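Long-range contacts in phosphoacetylglucosamine mutase (Aspergillus lentulus, PDB 5OAW), which catalyses the interconversion of N-acetylglucosamine 6-phosphate and N-acetylglucosamine 1-phosphate, a magnesium-dependent step on the route to UDP-N-acetylglucosamine: residues P457-R462 / A520-A525; G500-R505 / V515-A520. All coordinates share one frame; numbering follows the deposited sequence.

Contact 1 (P457-R462 / A520-A525); sequences PSRLVR and ASRSEA
Arg522, in the first turn of helix 522-539, reaches across to the start of strand 458-463 and gives its NH2 to the backbone oxygen of Ser458 (NH2 to O 2.8 Å, N-H...O 161°). The bond is fairly straight and Ser458 O lies in the guanidinium plane, but the nitrogen sits well above the carbonyl plane and uses no lone-pair direction. Two bends, chi2 -82° and chi3 87°, fold the arginine back over the strand. One face of its guanidinium thereby settles on Pro457, whose CB lies off toward the rim, 4.0 Å from Arg522 NH1. The same proline ring props against the turn entering the helix: its CB is 3.8 Å from Ser521 C, CG borders Arg522 N, and CD stands 4.0 Å from Ala520 O. Deeper in, the buried methyl of Ala525 presses on the strand backbone, its CB 3.4 Å from Pro457 O.

Arg459 brings a second guanidinium close, with its NH1 4.4 Å from Arg522 NH2. Asp526 forms salt bridges with both arginines through OD1, which probably offsets their like charge and fixes the direction of each.

Behind this shell, the start of the helix is held by Ser521 at the N-cap. Its OG accepts a weak bond from Glu524 N (3.3 Å) and donates to Glu524 OE1 on the anti side of the carboxylate (OG to OE1 3.1 Å). Pro457 itself is anchored by backbone hydrogen bonding to Ala519 of the chain running up to the turn. The contact thus joins the entry of an outer strand to the capped N-terminus of the helix packed on its sheet, in the TBP-like C-terminal domain of the phosphohexomutases.

Contact 2 (G500-R505 / V515-A520); sequences GRSFAR and VYAEAA. With 16G (2-acetamido-2-deoxy-6-O-phosphono-alpha-D-glucopyranose), chain D.
Tyr516 O is gripped by two donors from the facing strand: Phe503 N in the carbonyl plane (Tyr516 O to Phe503 N 3.0 Å), and Ser502 OG, tilted from that plane (Ser502 OG to Tyr516 O 2.8 Å). The Ser502 hydroxyl is buried, and chi1 of -174° swings OG away from its own N and across to the opposite backbone, where Tyr516 O satisfies it. Paired bonds between Arg501 and Glu518 continue this antiparallel hairpin.

On the face carrying Arg501, Phe503, Tyr516 and Glu518, Arg501 NE donates to Glu518 OE2 at 2.8 Å from above the carboxylate plane, the two flat groups being nearly perpendicular. Arg501 NH2 adds a weak bond to Glu518 OE1, which also accepts from Tyr516 OH and Gly342 N, while Arg501 NH1 holds Ala338 O. The Phe503 ring approaches Tyr516 obliquely, Phe503 CE2 to Tyr516 CB 3.8 Å.

At the far end Arg505 meets the phosphate of GlcNAc-6-phosphate edge-on with two nearly straight bonds, NH1 to O2P 2.8 Å and NH2 to O3P 2.7 Å. Glu477 at NE and Tyr339 OH at NH1 also hold this guanidinium, consistent with a group oriented to receive the phosphate through two charged N-H donors.

Along the chain, contact 2 is nested inside the loop that contact 1 closes: strand 458-463 comes first, then the hairpin of strands 501-506 and 513-518, then helix 522-539. The contact centres lie about 7 Å apart and Ala520, between the last strand and the helix, belongs to both. Strand 513-518 is the middle of the three-stranded antiparallel sheet, pairing with 501-506 on one side and with 458-463 on the other, where Arg459 N lies 2.7 Å from Ala517 O, a probable hydrogen bond. Together the contacts tie sheet and helix of the C-terminal domain into one unit, whose hairpin presents the phosphate-binding end to the ligand.

Contact 1 (P457-R462 / A520-A525)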
ATOM      1  N   PRO A 457      24.557  -4.281   5.064  1.00 45.26           N
ATOM      2  CA  PRO A 457      24.706  -3.931   3.666  1.00 42.78           C
ATOM      3  C   PRO A 457      24.052  -5.005   2.804  1.00 40.35           C
ATOM      4  O   PRO A 457      24.166  -6.196   3.103  1.00 40.76           O
ATOM      5  CB  PRO A 457      26.223  -3.923   3.481  1.00 48.45           C
ATOM      6  CG  PRO A 457      26.734  -3.476   4.804  1.00 47.39           C
ATOM      7  CD  PRO A 457      25.842  -4.188   5.783  1.00 45.55           C
ATOM      8  N   SER A 458      23.357  -4.570   1.762  1.00 38.87           N
ATOM      9  CA  SER A 458      22.494  -5.442   0.993  1.00 36.93           C
ATOM     10  C   SER A 458      22.476  -5.038  -0.464  1.00 36.96           C
ATOM     11  O   SER A 458      22.793  -3.911  -0.800  1.00 36.20           O
ATOM     12  CB  SER A 458      21.071  -5.389   1.548  1.00 37.88           C
ATOM     13  OG  SER A 458      20.416  -4.227   1.081  1.00 41.30           O
ATOM     14  N   ARG A 459      22.069  -5.964  -1.323  1.00 39.82           N
ATOM     15  CA  ARG A 459      22.071  -5.761  -2.767  1.00 40.68           C
ATOM     16  C   ARG A 459      20.872  -6.462  -3.408  1.00 39.78           C
ATOM     17  O   ARG A 459      20.562  -7.612  -3.085  1.00 39.79           O
ATOM     18  CB  ARG A 459      23.372  -6.323  -3.363  1.00 43.50           C
ATOM     19  CG  ARG A 459      23.563  -6.079  -4.852  1.00 50.61           C
ATOM     20  CD  ARG A 459      24.248  -4.756  -5.043  1.00 56.07           C
ATOM     21  NE  ARG A 459      25.089  -4.732  -6.228  1.00 65.33           N
ATOM     22  CZ  ARG A 459      26.148  -3.939  -6.373  1.00 67.32           C
ATOM     23  NH1 ARG A 459      26.528  -3.111  -5.398  1.00 68.09           N
ATOM     24  NH2 ARG A 459      26.831  -3.976  -7.502  1.00 65.00           N
ATOM     25  N   LEU A 460      20.213  -5.757  -4.318  1.00 40.17           N
ATOM     26  CA  LEU A 460      19.121  -6.301  -5.089  1.00 39.57           C
ATOM     27  C   LEU A 460      19.490  -6.307  -6.556  1.00 39.15           C
ATOM     28  O   LEU A 460      19.959  -5.306  -7.089  1.00 42.24           O
ATOM     29  CB  LEU A 460      17.830  -5.499  -4.846  1.00 41.11           C
ATOM     30  CG  LEU A 460      16.556  -5.997  -5.543  1.00 42.60           C
ATOM     31  CD1 LEU A 460      16.137  -7.378  -5.022  1.00 39.35           C
ATOM     32  CD2 LEU A 460      15.431  -4.985  -5.366  1.00 41.42           C
ATOM     33  N   VAL A 461      19.278  -7.434  -7.213  1.00 38.27           N
ATOM     34  CA  VAL A 461      19.625  -7.534  -8.614  1.00 39.70           C
ATOM     35  C   VAL A 461      18.455  -8.125  -9.386  1.00 41.05           C
ATOM     36  O   VAL A 461      17.677  -8.930  -8.857  1.00 45.40           O
ATOM     37  CB  VAL A 461      21.080  -8.143  -8.865  1.00 44.74           C
ATOM     38  CG1 VAL A 461      21.574  -9.058  -7.741  1.00 44.65           C
ATOM     39  CG2 VAL A 461      21.260  -8.779 -10.247  1.00 42.04           C
ATOM     40  N   ARG A 462      18.304  -7.655 -10.618  1.00 40.28           N
ATOM     41  CA  ARG A 462      17.251  -8.062 -11.520  1.00 42.41           C
ATOM     42  C   ARG A 462      17.925  -9.002 -12.491  1.00 40.79           C
ATOM     43  O   ARG A 462      18.879  -8.619 -13.141  1.00 45.20           O
ATOM     44  CB  ARG A 462      16.663  -6.824 -12.233  1.00 43.12           C
ATOM     45  CG  ARG A 462      15.642  -7.138 -13.320  1.00 47.15           C
ATOM     46  CD  ARG A 462      15.342  -5.926 -14.200  1.00 51.97           C
ATOM     47  NE  ARG A 462      14.150  -6.112 -15.051  1.00 52.12           N
ATOM     48  CZ  ARG A 462      14.111  -6.772 -16.214  1.00 54.20           C
ATOM     49  NH1 ARG A 462      15.196  -7.352 -16.724  1.00 60.44           N
ATOM     50  NH2 ARG A 462      12.972  -6.860 -16.880  1.00 53.50           N
ATOM     51  N   ALA A 520      27.474  -8.959   6.385  1.00 52.79           N
ATOM     52  CA  ALA A 520      28.038  -8.031   7.387  1.00 54.43           C
ATOM     53  C   ALA A 520      28.822  -6.847   6.809  1.00 57.53           C
ATOM     54  O   ALA A 520      29.036  -5.857   7.509  1.00 62.89           O
ATOM     55  CB  ALA A 520      28.895  -8.791   8.391  1.00 54.43           C
ATOM     56  N   SER A 521      29.231  -6.955   5.541  1.00 58.56           N
ATOM     57  CA  SER A 521      30.016  -5.928   4.842  1.00 58.21           C
ATOM     58  C   SER A 521      29.576  -5.744   3.389  1.00 59.10           C
ATOM     59  O   SER A 521      28.942  -6.625   2.781  1.00 57.99           O
ATOM     60  CB  SER A 521      31.506  -6.278   4.871  1.00 62.52           C
ATOM     61  OG  SER A 521      31.847  -7.197   3.840  1.00 59.97           O
ATOM     62  N   ARG A 522      29.961  -4.597   2.841  1.00 58.51           N
ATOM     63  CA  ARG A 522      29.551  -4.146   1.522  1.00 57.90           C
ATOM     64  C   ARG A 522      30.043  -5.062   0.394  1.00 58.00           C
ATOM     65  O   ARG A 522      29.264  -5.464  -0.487  1.00 57.34           O
ATOM     66  CB  ARG A 522      30.071  -2.724   1.302  1.00 60.98           C
ATOM     67  CG  ARG A 522      29.030  -1.708   0.862  1.00 63.61           C
ATOM     68  CD  ARG A 522      28.734  -1.745  -0.634  1.00 63.83           C
ATOM     69  NE  ARG A 522      27.690  -2.709  -1.018  1.00 66.52           N
ATOM     70  CZ  ARG A 522      26.398  -2.667  -0.657  1.00 67.89           C
ATOM     71  NH1 ARG A 522      25.925  -1.720   0.151  1.00 68.36           N
ATOM     72  NH2 ARG A 522      25.563  -3.600  -1.100  1.00 64.95           N
ATOM     73  N   SER A 523      31.338  -5.374   0.422  1.00 56.08           N
ATOM     74  CA  SER A 523      31.951  -6.243  -0.585  1.00 57.60           C
ATOM     75  C   SER A 523      31.428  -7.690  -0.491  1.00 55.22           C
ATOM     76  O   SER A 523      31.269  -8.352  -1.521  1.00 57.90           O
ATOM     77  CB  SER A 523      33.492  -6.178  -0.531  1.00 55.19           C
ATOM     78  OG  SER A 523      34.002  -6.848   0.607  1.00 50.72           O
ATOM     79  N   GLU A 524      31.152  -8.157   0.728  1.00 51.26           N
ATOM     80  CA  GLU A 524      30.575  -9.482   0.958  1.00 49.76           C
ATOM     81  C   GLU A 524      29.174  -9.635   0.356  1.00 49.44           C
ATOM     82  O   GLU A 524      28.893 -10.613  -0.364  1.00 46.08           O
ATOM     83  CB  GLU A 524      30.530  -9.767   2.444  1.00 50.26           C
ATOM     84  CG  GLU A 524      31.851 -10.268   2.998  1.00 53.25           C
ATOM     85  CD  GLU A 524      31.725 -10.698   4.434  1.00 52.80           C
ATOM     86  OE1 GLU A 524      31.351  -9.854   5.277  1.00 52.00           O
ATOM     87  OE2 GLU A 524      31.980 -11.889   4.711  1.00 58.14           O
ATOM     88  N   ALA A 525      28.312  -8.654   0.641  1.00 47.49           N
ATOM     89  CA  ALA A 525      26.944  -8.621   0.120  1.00 44.57           C
ATOM     90  C   ALA A 525      26.926  -8.608  -1.408  1.00 43.59           C
ATOM     91  O   ALA A 525      26.193  -9.394  -2.044  1.00 39.97           O
ATOM     92  CB  ALA A 525      26.186  -7.426   0.686  1.00 42.43           C
TER

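Contact 2 (G500-R505 / V515-A520)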
ATOM      1  N   GLY A 500      25.544 -13.835   6.120  1.00 47.35           N
ATOM      2  CA  GLY A 500      25.176 -13.967   4.728  1.00 42.44           C
ATOM      3  C   GLY A 500      23.757 -14.453   4.612  1.00 39.27           C
ATOM      4  O   GLY A 500      23.402 -15.471   5.199  1.00 38.03           O
ATOM      5  N   ARG A 501      22.935 -13.699   3.889  1.00 38.68           N
ATOM      6  CA  ARG A 501      21.574 -14.143   3.547  1.00 37.54           C
ATOM      7  C   ARG A 501      21.204 -13.727   2.127  1.00 36.58           C
ATOM      8  O   ARG A 501      21.340 -12.557   1.756  1.00 40.04           O
ATOM      9  CB  ARG A 501      20.545 -13.639   4.568  1.00 37.45           C
ATOM     10  CG  ARG A 501      19.139 -14.211   4.378  1.00 39.56           C
ATOM     11  CD  ARG A 501      18.171 -13.730   5.443  1.00 38.36           C
ATOM     12  NE  ARG A 501      17.866 -12.293   5.312  1.00 38.05           N
ATOM     13  CZ  ARG A 501      16.882 -11.784   4.572  1.00 37.78           C
ATOM     14  NH1 ARG A 501      16.099 -12.571   3.846  1.00 36.25           N
ATOM     15  NH2 ARG A 501      16.684 -10.471   4.548  1.00 39.27           N
ATOM     16  N   SER A 502      20.730 -14.688   1.344  1.00 32.64           N
ATOM     17  CA  SER A 502      20.353 -14.449  -0.021  1.00 32.63           C
ATOM     18  C   SER A 502      19.216 -15.358  -0.451  1.00 34.49           C
ATOM     19  O   SER A 502      19.145 -16.518  -0.045  1.00 37.84           O
ATOM     20  CB  SER A 502      21.556 -14.659  -0.931  1.00 34.00           C
ATOM     21  OG  SER A 502      21.257 -14.292  -2.269  1.00 34.46           O
ATOM     22  N   PHE A 503      18.312 -14.828  -1.270  1.00 34.16           N
ATOM     23  CA  PHE A 503      17.202 -15.628  -1.803  1.00 34.48           C
ATOM     24  C   PHE A 503      16.816 -15.095  -3.175  1.00 34.65           C
ATOM     25  O   PHE A 503      17.004 -13.901  -3.457  1.00 34.56           O
ATOM     26  CB  PHE A 503      15.985 -15.657  -0.835  1.00 33.28           C
ATOM     27  CG  PHE A 503      15.189 -14.373  -0.813  1.00 34.49           C
ATOM     28  CD1 PHE A 503      14.056 -14.221  -1.633  1.00 32.66           C
ATOM     29  CD2 PHE A 503      15.595 -13.291  -0.012  1.00 32.53           C
ATOM     30  CE1 PHE A 503      13.338 -13.022  -1.633  1.00 32.84           C
ATOM     31  CE2 PHE A 503      14.880 -12.092  -0.023  1.00 32.45           C
ATOM     32  CZ  PHE A 503      13.749 -11.963  -0.825  1.00 31.17           C
ATOM     33  N   ALA A 504      16.256 -15.973  -4.000  1.00 32.93           N
ATOM     34  CA  ALA A 504      15.873 -15.621  -5.353  1.00 36.75           C
ATOM     35  C   ALA A 504      14.444 -16.053  -5.646  1.00 40.51           C
ATOM     36  O   ALA A 504      14.043 -17.171  -5.320  1.00 44.21           O
ATOM     37  CB  ALA A 504      16.834 -16.257  -6.353  1.00 36.93           C
ATOM     38  N   ARG A 505      13.681 -15.171  -6.284  1.00 42.32           N
ATOM     39  CA  ARG A 505      12.288 -15.460  -6.635  1.00 42.78           C
ATOM     40  C   ARG A 505      11.930 -14.814  -7.939  1.00 42.30           C
ATOM     41  O   ARG A 505      12.449 -13.736  -8.260  1.00 43.14           O
ATOM     42  CB  ARG A 505      11.329 -14.965  -5.544  1.00 41.04           C
ATOM     43  CG  ARG A 505      11.577 -13.533  -5.100  1.00 38.84           C
ATOM     44  CD  ARG A 505      10.538 -13.056  -4.090  1.00 40.03           C
ATOM     45  NE  ARG A 505       9.233 -12.807  -4.695  1.00 40.32           N
ATOM     46  CZ  ARG A 505       8.920 -11.741  -5.429  1.00 42.27           C
ATOM     47  NH1 ARG A 505       9.812 -10.780  -5.665  1.00 42.50           N
ATOM     48  NH2 ARG A 505       7.695 -11.633  -5.930  1.00 42.73           N
ATOM     49  N   VAL A 515      17.129 -11.380  -7.224  1.00 38.58           N
ATOM     50  CA  VAL A 515      18.063 -11.837  -6.206  1.00 35.57           C
ATOM     51  C   VAL A 515      18.232 -10.721  -5.191  1.00 37.76           C
ATOM     52  O   VAL A 515      18.504  -9.563  -5.547  1.00 38.79           O
ATOM     53  CB  VAL A 515      19.449 -12.161  -6.826  1.00 35.71           C
ATOM     54  CG1 VAL A 515      20.465 -12.543  -5.753  1.00 32.92           C
ATOM     55  CG2 VAL A 515      19.323 -13.231  -7.901  1.00 34.96           C
ATOM     56  N   TYR A 516      18.078 -11.075  -3.925  1.00 37.01           N
ATOM     57  CA  TYR A 516      18.463 -10.194  -2.838  1.00 34.36           C
ATOM     58  C   TYR A 516      19.560 -10.875  -2.047  1.00 35.58           C
ATOM     59  O   TYR A 516      19.510 -12.085  -1.837  1.00 35.91           O
ATOM     60  CB  TYR A 516      17.263  -9.895  -1.935  1.00 33.50           C
ATOM     61  CG  TYR A 516      17.602  -9.192  -0.637  1.00 33.97           C
ATOM     62  CD1 TYR A 516      17.583  -7.800  -0.555  1.00 36.63           C
ATOM     63  CD2 TYR A 516      17.914  -9.916   0.516  1.00 34.18           C
ATOM     64  CE1 TYR A 516      17.871  -7.151   0.641  1.00 38.30           C
ATOM     65  CE2 TYR A 516      18.218  -9.279   1.712  1.00 35.57           C
ATOM     66  CZ  TYR A 516      18.201  -7.896   1.763  1.00 37.15           C
ATOM     67  OH  TYR A 516      18.503  -7.243   2.936  1.00 40.19           O
ATOM     68  N   ALA A 517      20.540 -10.090  -1.595  1.00 35.99           N
ATOM     69  CA  ALA A 517      21.551 -10.584  -0.678  1.00 36.43           C
ATOM     70  C   ALA A 517      21.965  -9.538   0.336  1.00 36.81           C
ATOM     71  O   ALA A 517      21.995  -8.345   0.044  1.00 40.68           O
ATOM     72  CB  ALA A 517      22.766 -11.093  -1.438  1.00 39.12           C
ATOM     73  N   GLU A 518      22.305 -10.008   1.521  1.00 35.02           N
ATOM     74  CA  GLU A 518      22.833  -9.161   2.571  1.00 38.45           C
ATOM     75  C   GLU A 518      23.956  -9.914   3.268  1.00 39.82           C
ATOM     76  O   GLU A 518      23.953 -11.158   3.330  1.00 38.13           O
ATOM     77  CB  GLU A 518      21.731  -8.752   3.585  1.00 38.62           C
ATOM     78  CG  GLU A 518      21.133  -9.904   4.404  1.00 38.36           C
ATOM     79  CD  GLU A 518      19.905  -9.535   5.238  1.00 40.71           C
ATOM     80  OE1 GLU A 518      19.224  -8.519   4.970  1.00 42.51           O
ATOM     81  OE2 GLU A 518      19.596 -10.297   6.167  1.00 43.58           O
ATOM     82  N   ALA A 519      24.910  -9.152   3.790  1.00 41.81           N
ATOM     83  CA  ALA A 519      26.008  -9.698   4.583  1.00 44.27           C
ATOM     84  C   ALA A 519      26.507  -8.617   5.531  1.00 48.01           C
ATOM     85  O   ALA A 519      26.014  -7.483   5.481  1.00 54.23           O
ATOM     86  CB  ALA A 519      27.113 -10.188   3.670  1.00 40.86           C
ATOM     87  N   ALA A 520      27.474  -8.959   6.385  1.00 52.79           N
ATOM     88  CA  ALA A 520      28.038  -8.031   7.387  1.00 54.43           C
ATOM     89  C   ALA A 520      28.822  -6.847   6.809  1.00 57.53           C
ATOM     90  O   ALA A 520      29.036  -5.857   7.509  1.00 62.89           O
ATOM     91  CB  ALA A 520      28.895  -8.791   8.391  1.00 54.43           C
TER
HETATM   92  C1  16G D 602       3.065  -5.748  -6.282  1.00 46.60           C
HETATM   93  C2  16G D 602       2.503  -5.808  -4.839  1.00 45.05           C
HETATM   94  C3  16G D 602       3.560  -5.480  -3.786  1.00 43.67           C
HETATM   95  C4  16G D 602       4.858  -6.263  -4.029  1.00 44.39           C
HETATM   96  C5  16G D 602       5.363  -6.119  -5.466  1.00 47.16           C
HETATM   97  C6  16G D 602       6.470  -7.112  -5.661  1.00 48.48           C
HETATM   98  C7  16G D 602       0.154  -5.282  -4.306  1.00 48.91           C
HETATM   99  C8  16G D 602      -0.922  -4.179  -4.330  1.00 43.12           C
HETATM  100  N2  16G D 602       1.355  -4.891  -4.738  1.00 46.77           N
HETATM  101  O1  16G D 602       3.258  -4.393  -6.697  1.00 50.24           O
HETATM  102  O3  16G D 602       3.079  -5.861  -2.498  1.00 42.31           O
HETATM  103  O4  16G D 602       5.835  -5.786  -3.139  1.00 44.75           O
HETATM  104  O5  16G D 602       4.334  -6.457  -6.455  1.00 48.68           O
HETATM  105  O6  16G D 602       6.883  -7.085  -7.001  1.00 51.30           O
HETATM  106  O7  16G D 602      -0.085  -6.416  -3.871  1.00 50.39           O
HETATM  107  P   16G D 602       7.660  -8.311  -7.601  1.00 48.72           P
HETATM  108  O1P 16G D 602       8.027  -7.854  -9.064  1.00 43.74           O
HETATM  109  O2P 16G D 602       9.058  -8.367  -6.757  1.00 43.48           O
HETATM  110  O3P 16G D 602       6.901  -9.603  -7.603  1.00 46.97           O